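Local coordinates for protein mariner Mos1 transposase (Drosophila mauritiana, PDB 4MDB) that mediates cut-and-paste transposition of the Mos1 element using divalent metal ions, and is represented by its catalytic domain, bound to the inhibitor raltegravir, at residues A[158-170]-A[201-213]. The protein carries 1 engineered substitution. Residues are numbered along the deposited sequence; the frame is centred on the assembly and turned at random.
Sequences PDLAPSDYHLFAS and FYWRGIHKLPERW. With MG (magnesium ion), chain C; RLT (N-(4-fluorobenzyl)-5-hydroxy-1-methyl-2-(1-methyl-1-{[(5-methyl-1,3,4-oxadiazol-2-yl)carbonyl]amino}ethyl)-6-oxo-1,6-di hydropyrimidine-4-carboxamide), chain B.
Both ring nitrogens of His166 are engaged by the 201-213 segment. His166 ND1 accepts from Lys208 NZ at 3.1 Å, the ammonium lying close to the ring plane. His166 NE2 donates to Phe201 O at 2.7 Å, but the N-H...O angle of 125° makes this bond weak. CG of His166 stands anti to the backbone N (chi1 -167°), which carries the imidazole across to helix 201-207, where Gly205 CA sits 3.3 Å from the ring centroid, over one face. NE2 also lies above the Phe201 ring. Tyr165 OH donates to Gly205 O at 2.7 Å, almost straight along the carbonyl axis. In this RNase H-like domain, helix 162-170 carries the third aspartate of the DDD motif: Asp164 holds a magnesium ion through both carboxylate oxygens, with Asp36 and raltegravir as further ligands, and its side chain does not touch 201-213. On the helix 209-213 side, the guanidinium of Arg212 lies flat on the Tyr165 ring, planes 14° apart, while Arg212 NH1 reaches a lone pair of Asp159 O at 3.0 Å. The Asp159 carboxylate instead pairs with Arg12. A water donates to Leu160 O and accepts from Trp213 NE1, each at 2.8 Å.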
loop_
_atom_site.group_PDB
_atom_site.type_symbol
_atom_site.label_atom_id
_atom_site.label_comp_id
_atom_site.label_asym_id
_atom_site.label_seq_id
_atom_site.Cartn_x
_atom_site.Cartn_y
_atom_site.Cartn_z
ATOM N N PRO A 158 7.130 3.204 7.082
ATOM C CA PRO A 158 6.351 3.870 6.006
ATOM C C PRO A 158 7.184 4.570 4.958
ATOM O O PRO A 158 6.730 4.771 3.845
ATOM C CB PRO A 158 5.499 4.857 6.793
ATOM C CG PRO A 158 6.342 5.199 7.986
ATOM C CD PRO A 158 6.967 3.912 8.386
ATOM N N ASP A 159 8.467 4.840 5.251
ATOM C CA ASP A 159 9.386 5.325 4.316
ATOM C C ASP A 159 9.751 4.333 3.250
ATOM O O ASP A 159 10.464 4.679 2.292
ATOM C CB ASP A 159 10.681 5.818 5.029
ATOM C CG ASP A 159 11.370 4.782 5.868
ATOM O OD1 ASP A 159 10.767 3.811 6.355
ATOM O OD2 ASP A 159 12.584 5.036 6.081
ATOM N N LEU A 160 9.345 3.086 3.460
ATOM C CA LEU A 160 9.634 1.974 2.528
ATOM C C LEU A 160 8.296 1.454 1.902
ATOM O O LEU A 160 8.298 0.527 1.087
ATOM C CB LEU A 160 10.373 0.845 3.155
ATOM C CG LEU A 160 11.715 1.233 3.784
ATOM C CD1 LEU A 160 12.277 -0.028 4.421
ATOM C CD2 LEU A 160 12.597 1.833 2.687
ATOM N N ALA A 161 7.173 2.061 2.296
ATOM C CA ALA A 161 5.834 1.693 1.793
ATOM C C ALA A 161 5.360 2.739 0.782
ATOM O O ALA A 161 5.104 3.900 1.127
ATOM C CB ALA A 161 4.866 1.639 2.955
ATOM N N PRO A 162 5.218 2.373 -0.501
ATOM C CA PRO A 162 4.812 3.399 -1.490
ATOM C C PRO A 162 3.485 4.125 -1.145
ATOM O O PRO A 162 3.363 5.322 -1.467
ATOM C CB PRO A 162 4.737 2.636 -2.803
ATOM C CG PRO A 162 5.732 1.499 -2.641
ATOM C CD PRO A 162 5.610 1.135 -1.176
ATOM N N SER A 163 2.531 3.461 -0.525
ATOM C CA SER A 163 1.300 4.123 -0.142
ATOM C C SER A 163 1.562 5.272 0.800
ATOM O O SER A 163 0.888 6.314 0.670
ATOM C CB SER A 163 0.298 3.179 0.481
ATOM O OG SER A 163 -0.065 2.072 -0.386
ATOM N N ASP A 164 2.548 5.093 1.694
ATOM C CA ASP A 164 2.891 6.185 2.637
ATOM C C ASP A 164 3.821 7.236 2.047
ATOM O O ASP A 164 3.478 8.422 2.078
ATOM C CB ASP A 164 3.456 5.544 3.907
ATOM C CG ASP A 164 2.328 4.890 4.727
ATOM O OD1 ASP A 164 1.235 5.529 4.857
ATOM O OD2 ASP A 164 2.467 3.793 5.217
ATOM N N TYR A 165 4.958 6.859 1.506
ATOM C CA TYR A 165 5.882 7.906 1.043
ATOM C C TYR A 165 5.541 8.593 -0.256
ATOM O O TYR A 165 6.017 9.711 -0.501
ATOM C CB TYR A 165 7.299 7.337 0.930
ATOM C CG TYR A 165 7.569 6.313 -0.196
ATOM C CD1 TYR A 165 7.614 6.689 -1.527
ATOM C CD2 TYR A 165 7.805 4.974 0.088
ATOM C CE1 TYR A 165 7.849 5.788 -2.534
ATOM C CE2 TYR A 165 8.080 4.071 -0.901
ATOM C CZ TYR A 165 8.093 4.450 -2.232
ATOM O OH TYR A 165 8.359 3.600 -3.311
ATOM N N HIS A 166 4.656 7.990 -1.050
ATOM C CA HIS A 166 4.204 8.534 -2.291
ATOM C C HIS A 166 2.734 8.910 -2.315
ATOM O O HIS A 166 2.410 10.072 -2.452
ATOM C CB HIS A 166 4.558 7.592 -3.436
ATOM C CG HIS A 166 4.402 8.191 -4.772
ATOM N ND1 HIS A 166 5.300 9.078 -5.299
ATOM C CD2 HIS A 166 3.413 8.054 -5.702
ATOM C CE1 HIS A 166 4.918 9.433 -6.513
ATOM N NE2 HIS A 166 3.752 8.872 -6.760
ATOM N N LEU A 167 1.837 7.948 -2.217
ATOM C CA LEU A 167 0.424 8.176 -2.480
ATOM C C LEU A 167 -0.204 9.072 -1.429
ATOM O O LEU A 167 -0.776 10.144 -1.775
ATOM C CB LEU A 167 -0.320 6.836 -2.565
ATOM C CG LEU A 167 -1.819 7.021 -2.876
ATOM C CD1 LEU A 167 -1.969 7.463 -4.303
ATOM C CD2 LEU A 167 -2.557 5.718 -2.700
ATOM N N PHE A 168 -0.105 8.685 -0.179
ATOM C CA PHE A 168 -0.734 9.444 0.950
ATOM C C PHE A 168 0.062 10.723 1.237
ATOM O O PHE A 168 -0.529 11.691 1.683
ATOM C CB PHE A 168 -0.795 8.619 2.180
ATOM C CG PHE A 168 -1.769 7.449 2.126
ATOM C CD1 PHE A 168 -2.893 7.409 1.221
ATOM C CD2 PHE A 168 -1.565 6.385 2.925
ATOM C CE1 PHE A 168 -3.726 6.339 1.222
ATOM C CE2 PHE A 168 -2.390 5.293 2.911
ATOM C CZ PHE A 168 -3.521 5.277 2.048
ATOM N N ALA A 169 1.351 10.772 0.950
ATOM C CA ALA A 169 2.188 11.992 1.043
ATOM C C ALA A 169 1.588 13.083 0.142
ATOM O O ALA A 169 1.253 14.182 0.596
ATOM C CB ALA A 169 3.616 11.693 0.646
ATOM N N SER A 170 1.316 12.738 -1.103
ATOM C CA SER A 170 0.670 13.666 -2.084
ATOM C C SER A 170 -0.748 13.983 -1.651
ATOM O O SER A 170 -1.168 15.154 -1.681
ATOM C CB SER A 170 0.593 13.001 -3.447
ATOM O OG SER A 170 0.173 13.927 -4.417
ATOM N N PHE A 201 2.597 9.317 -12.436
ATOM C CA PHE A 201 2.672 9.534 -10.991
ATOM C C PHE A 201 2.675 8.191 -10.255
ATOM O O PHE A 201 3.428 8.025 -9.276
ATOM C CB PHE A 201 1.422 10.304 -10.581
ATOM C CG PHE A 201 1.174 10.361 -9.113
ATOM C CD1 PHE A 201 1.772 11.328 -8.321
ATOM C CD2 PHE A 201 0.359 9.412 -8.493
ATOM C CE1 PHE A 201 1.477 11.381 -6.966
ATOM C CE2 PHE A 201 0.095 9.466 -7.153
ATOM C CZ PHE A 201 0.701 10.421 -6.382
ATOM N N TYR A 202 1.835 7.255 -10.707
ATOM C CA TYR A 202 1.749 5.928 -10.070
ATOM C C TYR A 202 3.011 5.134 -10.329
ATOM O O TYR A 202 3.599 4.505 -9.410
ATOM C CB TYR A 202 0.497 5.187 -10.523
ATOM C CG TYR A 202 -0.747 5.870 -10.052
ATOM C CD1 TYR A 202 -1.147 5.791 -8.730
ATOM C CD2 TYR A 202 -1.526 6.660 -10.914
ATOM C CE1 TYR A 202 -2.277 6.422 -8.254
ATOM C CE2 TYR A 202 -2.681 7.264 -10.440
ATOM C CZ TYR A 202 -3.071 7.158 -9.128
ATOM O OH TYR A 202 -4.265 7.782 -8.675
ATOM N N TRP A 203 3.473 5.205 -11.597
ATOM C CA TRP A 203 4.700 4.536 -11.986
ATOM C C TRP A 203 5.896 5.029 -11.124
ATOM O O TRP A 203 6.622 4.213 -10.582
ATOM C CB TRP A 203 4.970 4.713 -13.477
ATOM C CG TRP A 203 6.081 3.912 -14.046
ATOM C CD1 TRP A 203 5.982 2.660 -14.574
ATOM C CD2 TRP A 203 7.428 4.247 -14.061
ATOM N NE1 TRP A 203 7.220 2.200 -14.962
ATOM C CE2 TRP A 203 8.138 3.151 -14.629
ATOM C CE3 TRP A 203 8.129 5.354 -13.659
ATOM C CZ2 TRP A 203 9.509 3.183 -14.806
ATOM C CZ3 TRP A 203 9.561 5.361 -13.859
ATOM C CH2 TRP A 203 10.186 4.305 -14.362
ATOM N N ARG A 204 6.048 6.318 -11.008
ATOM C CA ARG A 204 7.149 6.865 -10.202
ATOM C C ARG A 204 7.119 6.376 -8.745
ATOM O O ARG A 204 8.153 6.032 -8.149
ATOM C CB ARG A 204 7.177 8.390 -10.298
ATOM C CG ARG A 204 7.667 8.933 -11.649
ATOM C CD ARG A 204 7.886 10.464 -11.568
ATOM N NE ARG A 204 6.611 11.148 -11.526
ATOM C CZ ARG A 204 5.968 11.622 -12.597
ATOM N NH1 ARG A 204 6.508 11.523 -13.818
ATOM N NH2 ARG A 204 4.777 12.215 -12.440
ATOM N N GLY A 205 5.945 6.349 -8.142
ATOM C CA GLY A 205 5.848 5.959 -6.772
ATOM C C GLY A 205 6.353 4.557 -6.506
ATOM O O GLY A 205 7.054 4.297 -5.534
ATOM N N ILE A 206 6.061 3.649 -7.421
ATOM C CA ILE A 206 6.492 2.271 -7.298
ATOM C C ILE A 206 7.991 2.190 -7.646
ATOM O O ILE A 206 8.770 1.474 -6.990
ATOM C CB ILE A 206 5.707 1.349 -8.263
ATOM C CG1 ILE A 206 4.184 1.263 -7.891
ATOM C CG2 ILE A 206 6.249 -0.073 -8.347
ATOM C CD1 ILE A 206 3.882 0.720 -6.506
ATOM N N HIS A 207 8.409 2.861 -8.708
ATOM C CA HIS A 207 9.831 2.739 -9.134
ATOM C C HIS A 207 10.839 3.561 -8.296
ATOM O O HIS A 207 12.059 3.447 -8.503
ATOM C CB HIS A 207 9.893 2.975 -10.663
ATOM C CG HIS A 207 9.288 1.840 -11.434
ATOM N ND1 HIS A 207 10.034 0.860 -12.035
ATOM C CD2 HIS A 207 7.995 1.491 -11.649
ATOM C CE1 HIS A 207 9.252 -0.023 -12.606
ATOM N NE2 HIS A 207 8.001 0.335 -12.381
ATOM N N LYS A 208 10.377 4.303 -7.308
ATOM C CA LYS A 208 11.190 4.882 -6.270
ATOM C C LYS A 208 11.736 3.806 -5.307
ATOM O O LYS A 208 12.560 4.139 -4.486
ATOM C CB LYS A 208 10.356 5.914 -5.457
ATOM C CG LYS A 208 10.473 7.402 -5.835
ATOM C CD LYS A 208 9.256 8.108 -5.256
ATOM C CE LYS A 208 9.265 9.636 -5.279
ATOM N NZ LYS A 208 8.093 10.145 -4.475
ATOM N N LEU A 209 11.211 2.585 -5.354
ATOM C CA LEU A 209 11.538 1.572 -4.298
ATOM C C LEU A 209 13.055 1.294 -4.217
ATOM O O LEU A 209 13.644 1.334 -3.146
ATOM C CB LEU A 209 10.743 0.265 -4.400
ATOM C CG LEU A 209 9.302 0.338 -3.864
ATOM C CD1 LEU A 209 8.446 -0.837 -4.337
ATOM C CD2 LEU A 209 9.346 0.365 -2.324
ATOM N N PRO A 210 13.688 1.020 -5.342
ATOM C CA PRO A 210 15.080 0.643 -5.210
ATOM C C PRO A 210 16.005 1.703 -4.671
ATOM O O PRO A 210 16.920 1.352 -3.896
ATOM C CB PRO A 210 15.481 0.279 -6.646
ATOM C CG PRO A 210 14.246 -0.035 -7.349
ATOM C CD PRO A 210 13.224 0.896 -6.714
ATOM N N GLU A 211 15.744 2.987 -4.961
ATOM C CA GLU A 211 16.535 4.082 -4.456
ATOM C C GLU A 211 16.300 4.162 -2.922
ATOM O O GLU A 211 17.265 4.374 -2.155
ATOM C CB GLU A 211 16.163 5.388 -5.164
ATOM C CG GLU A 211 16.318 6.630 -4.292
ATOM C CD GLU A 211 16.005 7.917 -5.036
ATOM O OE1 GLU A 211 16.932 8.774 -5.076
ATOM O OE2 GLU A 211 14.854 8.085 -5.545
ATOM N N ARG A 212 15.061 3.940 -2.496
ATOM C CA ARG A 212 14.740 3.876 -1.077
ATOM C C ARG A 212 15.480 2.723 -0.399
ATOM O O ARG A 212 16.136 2.914 0.625
ATOM C CB ARG A 212 13.231 3.724 -0.874
ATOM C CG ARG A 212 12.405 4.828 -1.515
ATOM C CD ARG A 212 11.313 5.316 -0.577
ATOM N NE ARG A 212 10.898 6.681 -0.886
ATOM C CZ ARG A 212 10.798 7.653 0.015
ATOM N NH1 ARG A 212 11.086 7.412 1.288
ATOM N NH2 ARG A 212 10.413 8.866 -0.355
ATOM N N TRP A 213 15.373 1.528 -0.974
ATOM C CA TRP A 213 16.059 0.331 -0.415
ATOM C C TRP A 213 17.562 0.655 -0.241
ATOM O O TRP A 213 18.140 0.353 0.826
ATOM C CB TRP A 213 15.863 -0.959 -1.167
ATOM C CG TRP A 213 14.465 -1.384 -1.266
ATOM C CD1 TRP A 213 13.458 -1.143 -0.347
ATOM C CD2 TRP A 213 13.812 -2.063 -2.365
ATOM N NE1 TRP A 213 12.281 -1.666 -0.784
ATOM C CE2 TRP A 213 12.474 -2.268 -1.994
ATOM C CE3 TRP A 213 14.250 -2.635 -3.532
ATOM C CZ2 TRP A 213 11.578 -2.916 -2.820
ATOM C CZ3 TRP A 213 13.358 -3.263 -4.328
ATOM C CH2 TRP A 213 12.046 -3.387 -3.988
HETATM MG MG MG C . 0.430 4.132 6.163
HETATM C CAA RLT B . 5.143 -1.895 14.033
HETATM C CAB RLT B . 2.718 6.324 9.490
HETATM C CAC RLT B . 4.298 5.149 11.831
HETATM C CAD RLT B . 1.752 5.755 12.679
HETATM O OAE RLT B . -0.171 0.688 9.483
HETATM O OAF RLT B . 4.299 2.137 11.777
HETATM O OAG RLT B . 1.571 5.149 7.625
HETATM O OAH RLT B . 0.482 2.710 7.633
HETATM F FAI RLT B . 3.841 -4.060 13.083
HETATM C CAJ RLT B . 2.742 -2.520 11.618
HETATM C CAK RLT B . 1.930 -2.823 13.844
HETATM C CAL RLT B . 1.729 -1.567 11.383
HETATM C CAM RLT B . 0.919 -1.878 13.620
HETATM C CAN RLT B . -0.291 -0.209 12.201
HETATM N NAO RLT B . 3.479 -0.296 15.347
HETATM N NAP RLT B . 3.021 0.999 14.981
HETATM N NAQ RLT B . 1.691 3.034 11.187
HETATM N NAR RLT B . 0.375 0.999 11.699
HETATM N NAS RLT B . 2.954 3.503 13.115
HETATM O OAT RLT B . 4.412 0.225 13.366
HETATM C CAU RLT B . 0.436 1.247 10.356
HETATM C CAV RLT B . 3.624 2.361 12.795
HETATM C CAW RLT B . 4.303 -0.693 14.343
HETATM C CAX RLT B . 2.848 -3.154 12.859
HETATM C CAY RLT B . 0.796 -1.241 12.395
HETATM C CAZ RLT B . 0.962 3.156 8.803
HETATM C CBA RLT B . 3.596 1.244 13.774
HETATM C CBB RLT B . 1.087 2.467 10.073
HETATM C CBC RLT B . 2.269 4.260 11.092
HETATM C CBD RLT B . 1.604 4.441 8.679
HETATM N NBE RLT B . 2.195 4.967 9.841
HETATM C CBF RLT B . 2.950 4.790 12.455
HETATM O O HOH W 1 9.712 -1.851 0.432
HETATM O O HOH W 2 -1.286 5.130 6.661
#